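Local structure of uncharacterized protein (Legionella pneumophila subsp. pneumophila, 5T2X) at residues L52-T55 with I56-C60; W69-H72 with L73-N77; F176-T179 with C180-A184. The protein is of unknown function but belongs to the DUF5630 family and folds as a single, mainly helical chain. All blocks are in the same frame, centred on the assembly; numbering follows the deposited sequence.

Interaction 1: residues L52-T55 with I56-C60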
loop_
_atom_site.group_PDB
_atom_site.type_symbol
_atom_site.label_atom_id
_atom_site.label_comp_id
_atom_site.label_asym_id
_atom_site.label_seq_id
_atom_site.Cartn_x
_atom_site.Cartn_y
_atom_site.Cartn_z
ATOM N N LEU A 52 -15.290 13.482 -10.113
ATOM C CA LEU A 52 -16.412 13.906 -10.939
ATOM C C LEU A 52 -16.000 14.750 -12.136
ATOM O O LEU A 52 -16.837 14.999 -13.010
ATOM C CB LEU A 52 -17.418 14.697 -10.096
ATOM C CG LEU A 52 -18.164 13.929 -9.005
ATOM C CD1 LEU A 52 -19.094 14.860 -8.242
ATOM C CD2 LEU A 52 -18.936 12.765 -9.608
ATOM N N SER A 53 -14.745 15.189 -12.206
ATOM C CA SER A 53 -14.317 16.131 -13.233
ATOM C C SER A 53 -12.949 15.733 -13.760
ATOM O O SER A 53 -11.984 15.660 -12.993
ATOM C CB SER A 53 -14.277 17.557 -12.683
ATOM O OG SER A 53 -13.693 18.447 -13.619
ATOM N N LYS A 54 -12.868 15.488 -15.070
ATOM C CA LYS A 54 -11.575 15.243 -15.697
ATOM C C LYS A 54 -10.697 16.489 -15.660
ATOM O O LYS A 54 -9.474 16.379 -15.517
ATOM C CB LYS A 54 -11.771 14.770 -17.139
ATOM C CG LYS A 54 -10.479 14.623 -17.929
ATOM C CD LYS A 54 -10.751 14.298 -19.390
ATOM C CE LYS A 54 -9.461 14.297 -20.196
ATOM N NZ LYS A 54 -8.470 13.321 -19.662
ATOM N N THR A 55 -11.300 17.675 -15.783
ATOM C CA THR A 55 -10.522 18.908 -15.764
ATOM C C THR A 55 -9.839 19.113 -14.417
ATOM O O THR A 55 -8.677 19.528 -14.359
ATOM C CB THR A 55 -11.420 20.102 -16.093
ATOM O OG1 THR A 55 -12.028 19.909 -17.376
ATOM C CG2 THR A 55 -10.608 21.390 -16.113
ATOM N N ILE A 56 -10.542 18.812 -13.322
ATOM C CA ILE A 56 -9.979 19.038 -11.995
ATOM C C ILE A 56 -8.847 18.055 -11.717
ATOM O O ILE A 56 -7.762 18.446 -11.271
ATOM C CB ILE A 56 -11.076 18.945 -10.918
ATOM C CG1 ILE A 56 -12.216 19.925 -11.209
ATOM C CG2 ILE A 56 -10.492 19.201 -9.535
ATOM C CD1 ILE A 56 -11.772 21.324 -11.496
ATOM N N THR A 57 -9.080 16.765 -11.979
ATOM C CA THR A 57 -8.099 15.754 -11.592
ATOM C C THR A 57 -6.816 15.878 -12.406
ATOM O O THR A 57 -5.718 15.698 -11.867
ATOM C CB THR A 57 -8.695 14.350 -11.722
ATOM O OG1 THR A 57 -7.698 13.375 -11.391
ATOM C CG2 THR A 57 -9.205 14.091 -13.133
ATOM N N ASP A 58 -6.924 16.192 -13.700
ATOM C CA ASP A 58 -5.722 16.381 -14.506
ATOM C C ASP A 58 -4.915 17.571 -14.006
ATOM O O ASP A 58 -3.681 17.520 -13.956
ATOM C CB ASP A 58 -6.091 16.563 -15.978
ATOM C CG ASP A 58 -6.734 15.327 -16.576
ATOM O OD1 ASP A 58 -6.601 14.236 -15.981
ATOM O OD2 ASP A 58 -7.367 15.446 -17.647
ATOM N N PHE A 59 -5.600 18.651 -13.624
ATOM C CA PHE A 59 -4.912 19.811 -13.068
ATOM C C PHE A 59 -4.270 19.482 -11.727
ATOM O O PHE A 59 -3.164 19.947 -11.430
ATOM C CB PHE A 59 -5.897 20.973 -12.931
ATOM C CG PHE A 59 -5.305 22.212 -12.324
ATOM C CD1 PHE A 59 -4.431 23.004 -13.049
ATOM C CD2 PHE A 59 -5.638 22.594 -11.036
ATOM C CE1 PHE A 59 -3.888 24.149 -12.495
ATOM C CE2 PHE A 59 -5.101 23.738 -10.476
ATOM C CZ PHE A 59 -4.225 24.517 -11.207
ATOM N N CYS A 60 -4.943 18.670 -10.908
ATOM C CA CYS A 60 -4.439 18.320 -9.586
ATOM C C CYS A 60 -3.351 17.255 -9.619
ATOM O O CYS A 60 -2.744 16.983 -8.577
ATOM C CB CYS A 60 -5.590 17.847 -8.693
ATOM S SG CYS A 60 -6.755 19.152 -8.226
#
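S53 OG accepts the backbone N-H of I56 at 3.2 Å from I56 N, with an N-H...O angle of 157°. This is the capping bond at the start of helix 54-60. The hydroxyl reaches forward because OG stands anti to the S53 backbone N (chi1 172°). S53 OG is also 3.2 Å from I56 CG1. K54 reaches D58, one turn ahead of it, and forms a salt bridge, K54 NZ to D58 OD2 at 3.1 Å. The lysine meets the lone pair of OD2 on the side of the other carboxylate oxygen. The lysine chain is extended up to its last bond and bends there (chi4 58°), which turns NZ onto the carboxylate. D58 OD2 also lies 3.1 Å from K54 O, two acceptors whose closeness the lysine charge may offset. T57 CG2 lies against the carbonyl oxygens of S53 and K54, 3.2 Å from S53 O. Backbone bonds from T57, D58 and F59 carry the first turns.

E23 of helix 15-27 hydrogen-bonds S53 OG. I56 and F59 pack on I26 and L38. The result is a serine N-cap followed by an i to i+4 lysine-aspartate salt bridge, at the single-residue break, S53, between helices 43-52 and 54-60.

Interaction 2: residues W69-H72 with L73-N77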
loop_
_atom_site.group_PDB
_atom_site.type_symbol
_atom_site.label_atom_id
_atom_site.label_comp_id
_atom_site.label_asym_id
_atom_site.label_seq_id
_atom_site.Cartn_x
_atom_site.Cartn_y
_atom_site.Cartn_z
ATOM N N TRP A 69 -1.709 18.500 -2.247
ATOM C CA TRP A 69 -1.815 17.227 -1.546
ATOM C C TRP A 69 -0.898 17.172 -0.329
ATOM O O TRP A 69 -1.258 16.573 0.690
ATOM C CB TRP A 69 -1.505 16.078 -2.506
ATOM C CG TRP A 69 -2.381 16.077 -3.725
ATOM C CD1 TRP A 69 -2.029 16.457 -4.988
ATOM C CD2 TRP A 69 -3.758 15.690 -3.792
ATOM N NE1 TRP A 69 -3.101 16.323 -5.839
ATOM C CE2 TRP A 69 -4.175 15.856 -5.128
ATOM C CE3 TRP A 69 -4.680 15.217 -2.853
ATOM C CZ2 TRP A 69 -5.471 15.565 -5.548
ATOM C CZ3 TRP A 69 -5.966 14.930 -3.271
ATOM C CH2 TRP A 69 -6.350 15.105 -4.606
ATOM N N ARG A 70 0.287 17.786 -0.415
ATOM C CA ARG A 70 1.210 17.762 0.716
ATOM C C ARG A 70 0.637 18.489 1.922
ATOM O O ARG A 70 0.892 18.089 3.064
ATOM C CB ARG A 70 2.554 18.375 0.324
ATOM C CG ARG A 70 3.357 17.520 -0.630
ATOM C CD ARG A 70 4.812 17.946 -0.676
ATOM N NE ARG A 70 5.571 17.089 -1.580
ATOM C CZ ARG A 70 5.682 17.302 -2.886
ATOM N NH1 ARG A 70 5.086 18.350 -3.438
ATOM N NH2 ARG A 70 6.387 16.471 -3.640
ATOM N N THR A 71 -0.134 19.554 1.692
ATOM C CA THR A 71 -0.812 20.225 2.795
ATOM C C THR A 71 -1.760 19.274 3.512
ATOM O O THR A 71 -1.792 19.228 4.747
ATOM C CB THR A 71 -1.565 21.452 2.279
ATOM O OG1 THR A 71 -0.632 22.385 1.719
ATOM C CG2 THR A 71 -2.335 22.124 3.407
ATOM N N HIS A 72 -2.530 18.491 2.751
ATOM C CA HIS A 72 -3.410 17.504 3.366
ATOM C C HIS A 72 -2.615 16.368 3.996
ATOM O O HIS A 72 -2.997 15.846 5.049
ATOM C CB HIS A 72 -4.397 16.962 2.333
ATOM C CG HIS A 72 -5.415 17.964 1.888
ATOM N ND1 HIS A 72 -6.420 18.419 2.715
ATOM C CD2 HIS A 72 -5.587 18.598 0.704
ATOM C CE1 HIS A 72 -7.165 19.291 2.059
ATOM N NE2 HIS A 72 -6.681 19.417 0.836
ATOM N N LEU A 73 -1.505 15.969 3.365
ATOM C CA LEU A 73 -0.664 14.928 3.948
ATOM C C LEU A 73 -0.092 15.373 5.286
ATOM O O LEU A 73 -0.045 14.589 6.242
ATOM C CB LEU A 73 0.464 14.558 2.984
ATOM C CG LEU A 73 1.428 13.474 3.475
ATOM C CD1 LEU A 73 0.712 12.137 3.595
ATOM C CD2 LEU A 73 2.630 13.359 2.554
ATOM N N GLN A 74 0.346 16.630 5.375
ATOM C CA GLN A 74 0.895 17.142 6.624
ATOM C C GLN A 74 -0.171 17.323 7.696
ATOM O O GLN A 74 0.168 17.400 8.882
ATOM C CB GLN A 74 1.626 18.461 6.367
ATOM C CG GLN A 74 2.916 18.289 5.573
ATOM C CD GLN A 74 3.471 19.601 5.057
ATOM O OE1 GLN A 74 2.753 20.596 4.950
ATOM N NE2 GLN A 74 4.760 19.610 4.731
ATOM N N ASN A 75 -1.448 17.386 7.312
ATOM C CA ASN A 75 -2.513 17.432 8.308
ATOM C C ASN A 75 -2.728 16.074 8.965
ATOM O O ASN A 75 -3.222 16.009 10.097
ATOM C CB ASN A 75 -3.814 17.926 7.675
ATOM C CG ASN A 75 -3.816 19.425 7.444
ATOM O OD1 ASN A 75 -4.097 19.896 6.342
ATOM N ND2 ASN A 75 -3.501 20.184 8.487
ATOM N N PHE A 76 -2.374 14.986 8.276
ATOM C CA PHE A 76 -2.478 13.661 8.877
ATOM C C PHE A 76 -1.380 13.403 9.901
ATOM O O PHE A 76 -1.526 12.499 10.731
ATOM C CB PHE A 76 -2.428 12.575 7.798
ATOM C CG PHE A 76 -3.686 12.464 6.986
ATOM C CD1 PHE A 76 -4.877 12.085 7.580
ATOM C CD2 PHE A 76 -3.671 12.716 5.624
ATOM C CE1 PHE A 76 -6.036 11.975 6.835
ATOM C CE2 PHE A 76 -4.826 12.607 4.873
ATOM C CZ PHE A 76 -6.009 12.236 5.479
ATOM N N ASN A 77 -0.293 14.168 9.860
ATOM C CA ASN A 77 0.827 13.924 10.755
ATOM C C ASN A 77 0.456 14.249 12.195
ATOM O O ASN A 77 -0.216 15.248 12.474
ATOM C CB ASN A 77 2.039 14.750 10.324
ATOM C CG ASN A 77 2.555 14.354 8.956
ATOM O OD1 ASN A 77 2.338 13.231 8.499
ATOM N ND2 ASN A 77 3.247 15.275 8.294
#
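W69 O accepts the backbone N-H of L73 at 2.8 Å from L73 N, in the carbonyl plane. This is a regular alpha-helical bond near the middle of helix 66-76, whose last turn the segment 73-77 completes. The W69 indole itself leads away from L73-N77. It packs on L46 of helix 43-52 and on S92 and K96 of helix 91-111, and its NE1 bonds C60 O.

R70 O is the next acceptor. It takes Q74 N at 2.8 Å, and the Q74 side chain starts out beside the same oxygen, with CG 3.2 Å from R70 O. Q74 CG lies beside its own backbone N (chi1 -70°), and the chain then runs on extended. The R70 guanidinium turns the other way, and its NE makes a salt bridge with E85.

T71 O takes a weak bond from N75 N. The T71 and N75 side chains lie side by side and point the same way. T71 OG1 bonds back to D67 O, within the helix.

H72 O has two weak backbone donors, N75 N at 3.1 Å and F76 N at 3.4 Å. The bonding is thus slacker here than at W69 and R70, as the helix nears its end. H72 and F76 both pack on L43 of helix 43-52. The F76 ring lies obliquely to the H72 carbonyl, and its CD2 atom comes within 3.3 Å of H72 O.

Interaction 3: residues F176-T179 with C180-A184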
loop_
_atom_site.group_PDB
_atom_site.type_symbol
_atom_site.label_atom_id
_atom_site.label_comp_id
_atom_site.label_asym_id
_atom_site.label_seq_id
_atom_site.Cartn_x
_atom_site.Cartn_y
_atom_site.Cartn_z
ATOM N N PHE A 176 4.014 -10.002 1.492
ATOM C CA PHE A 176 4.007 -11.164 0.609
ATOM C C PHE A 176 4.624 -12.375 1.298
ATOM O O PHE A 176 4.136 -13.500 1.145
ATOM C CB PHE A 176 4.759 -10.837 -0.680
ATOM C CG PHE A 176 4.582 -11.857 -1.773
ATOM C CD1 PHE A 176 5.412 -12.966 -1.852
ATOM C CD2 PHE A 176 3.598 -11.697 -2.733
ATOM C CE1 PHE A 176 5.255 -13.899 -2.864
ATOM C CE2 PHE A 176 3.436 -12.626 -3.747
ATOM C CZ PHE A 176 4.265 -13.729 -3.812
ATOM N N TYR A 177 5.696 -12.160 2.061
ATOM C CA TYR A 177 6.330 -13.256 2.786
ATOM C C TYR A 177 5.387 -13.843 3.829
ATOM O O TYR A 177 5.229 -15.066 3.923
ATOM C CB TYR A 177 7.629 -12.762 3.431
ATOM C CG TYR A 177 7.946 -13.381 4.776
ATOM C CD1 TYR A 177 8.488 -14.658 4.869
ATOM C CD2 TYR A 177 7.717 -12.679 5.954
ATOM C CE1 TYR A 177 8.780 -15.222 6.099
ATOM C CE2 TYR A 177 8.006 -13.235 7.186
ATOM C CZ TYR A 177 8.539 -14.505 7.253
ATOM O OH TYR A 177 8.827 -15.057 8.478
ATOM N N LYS A 178 4.741 -12.982 4.619
ATOM C CA LYS A 178 3.807 -13.467 5.628
ATOM C C LYS A 178 2.578 -14.106 4.994
ATOM O O LYS A 178 2.021 -15.059 5.549
ATOM C CB LYS A 178 3.396 -12.324 6.557
ATOM C CG LYS A 178 2.625 -12.772 7.787
ATOM C CD LYS A 178 3.451 -13.733 8.629
ATOM C CE LYS A 178 2.674 -14.222 9.841
ATOM N NZ LYS A 178 3.483 -15.148 10.682
ATOM N N THR A 179 2.144 -13.599 3.838
ATOM C CA THR A 179 0.996 -14.192 3.160
ATOM C C THR A 179 1.309 -15.605 2.685
ATOM O O THR A 179 0.459 -16.499 2.774
ATOM C CB THR A 179 0.567 -13.307 1.988
ATOM O OG1 THR A 179 0.205 -12.009 2.477
ATOM C CG2 THR A 179 -0.623 -13.916 1.260
ATOM N N CYS A 180 2.531 -15.831 2.193
ATOM C CA CYS A 180 2.920 -17.170 1.765
ATOM C C CYS A 180 2.985 -18.132 2.946
ATOM O O CYS A 180 2.640 -19.312 2.809
ATOM C CB CYS A 180 4.263 -17.122 1.036
ATOM S SG CYS A 180 4.219 -16.304 -0.576
ATOM N N LEU A 181 3.430 -17.652 4.111
ATOM C CA LEU A 181 3.436 -18.499 5.300
ATOM C C LEU A 181 2.021 -18.902 5.691
ATOM O O LEU A 181 1.763 -20.070 6.004
ATOM C CB LEU A 181 4.120 -17.780 6.465
ATOM C CG LEU A 181 5.616 -17.474 6.384
ATOM C CD1 LEU A 181 6.099 -16.930 7.718
ATOM C CD2 LEU A 181 6.414 -18.703 5.985
ATOM N N ASN A 182 1.090 -17.946 5.679
ATOM C CA ASN A 182 -0.289 -18.249 6.041
ATOM C C ASN A 182 -0.944 -19.187 5.035
ATOM O O ASN A 182 -1.801 -19.994 5.411
ATOM C CB ASN A 182 -1.092 -16.956 6.167
ATOM C CG ASN A 182 -0.622 -16.091 7.319
ATOM O OD1 ASN A 182 0.368 -16.404 7.980
ATOM N ND2 ASN A 182 -1.329 -14.994 7.562
ATOM N N LEU A 183 -0.561 -19.097 3.759
ATOM C CA LEU A 183 -1.094 -20.027 2.770
ATOM C C LEU A 183 -0.461 -21.406 2.903
ATOM O O LEU A 183 -1.118 -22.417 2.627
ATOM C CB LEU A 183 -0.887 -19.473 1.359
ATOM C CG LEU A 183 -1.737 -18.257 0.979
ATOM C CD1 LEU A 183 -1.376 -17.751 -0.407
ATOM C CD2 LEU A 183 -3.218 -18.594 1.051
ATOM N N ALA A 184 0.803 -21.470 3.331
ATOM C CA ALA A 184 1.453 -22.760 3.538
ATOM C C ALA A 184 0.825 -23.527 4.693
ATOM O O ALA A 184 0.810 -24.764 4.678
ATOM C CB ALA A 184 2.947 -22.563 3.787
#
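K178 O accepts the backbone N-H of N182 at 3.0 Å from N182 N. The N182 side chain lies close to the same oxygen, with CG 3.3 Å from K178 O. N182 OD1 faces it too, as a second acceptor and not as a bond. The lysine and asparagine side chains cross here. K178 bends at its second torsion (chi2 60°), which carries the methylene chain across to N182, where CE is 3.7 Å from N182 OD1. The lysine carbons make this contact.

C180 and F176 make a sulfur-aromatic contact one turn apart. The SG atom is 4.2 Å from the ring centroid and 39° off the ring normal, an oblique approach. It is nearest to one side of the ring, with F176 CE1 3.5 Å from C180 SG. C180 N also bonds F176 O.

Y177 and L181 form the next pair. One leucine methyl touches the phenol end of the ring, with L181 CD1 3.4 Å from Y177 OH. The first torsion of the tyrosine (chi1 145°) is off the staggered values, and the outer part of the ring lies by this methyl.

L183 N bonds T179 O, and L183 CG rests 3.3 Å from T179 O. T179 OG1 is held by L175 O, one turn back.

All of this lies within helix 169-185, which has helices on several faces. F176 and C180 meet A200 and A197 of helix 191-207. T179 packs on T157 and A161 of helix 153-167. Y177 touches A240 and T244 of helix 237-248, and L183 packs on Y143 and Y146 of helix 132-147.

All three interactions are local contacts between residues close in sequence, on helices 54-60, 66-76 and 169-185. Interactions 1 and 2 are neighbours: helix 54-60 leads on to helix 66-76, and their centres are 20 Å apart. They touch through C60 O and W69 NE1, 2.8 Å apart, a probable hydrogen bond that joins C60 to the indole of W69 on the next helix. Helix 43-52 packs against both, through T50 at interaction 1 and through L43 and L46 at interaction 2. Interaction 3 lies on the other side of the chain's centre. Its nearest atoms are about 29 Å from interaction 1 and about 22 Å from interaction 2. With the function unknown, no active site or ligand can be related to them.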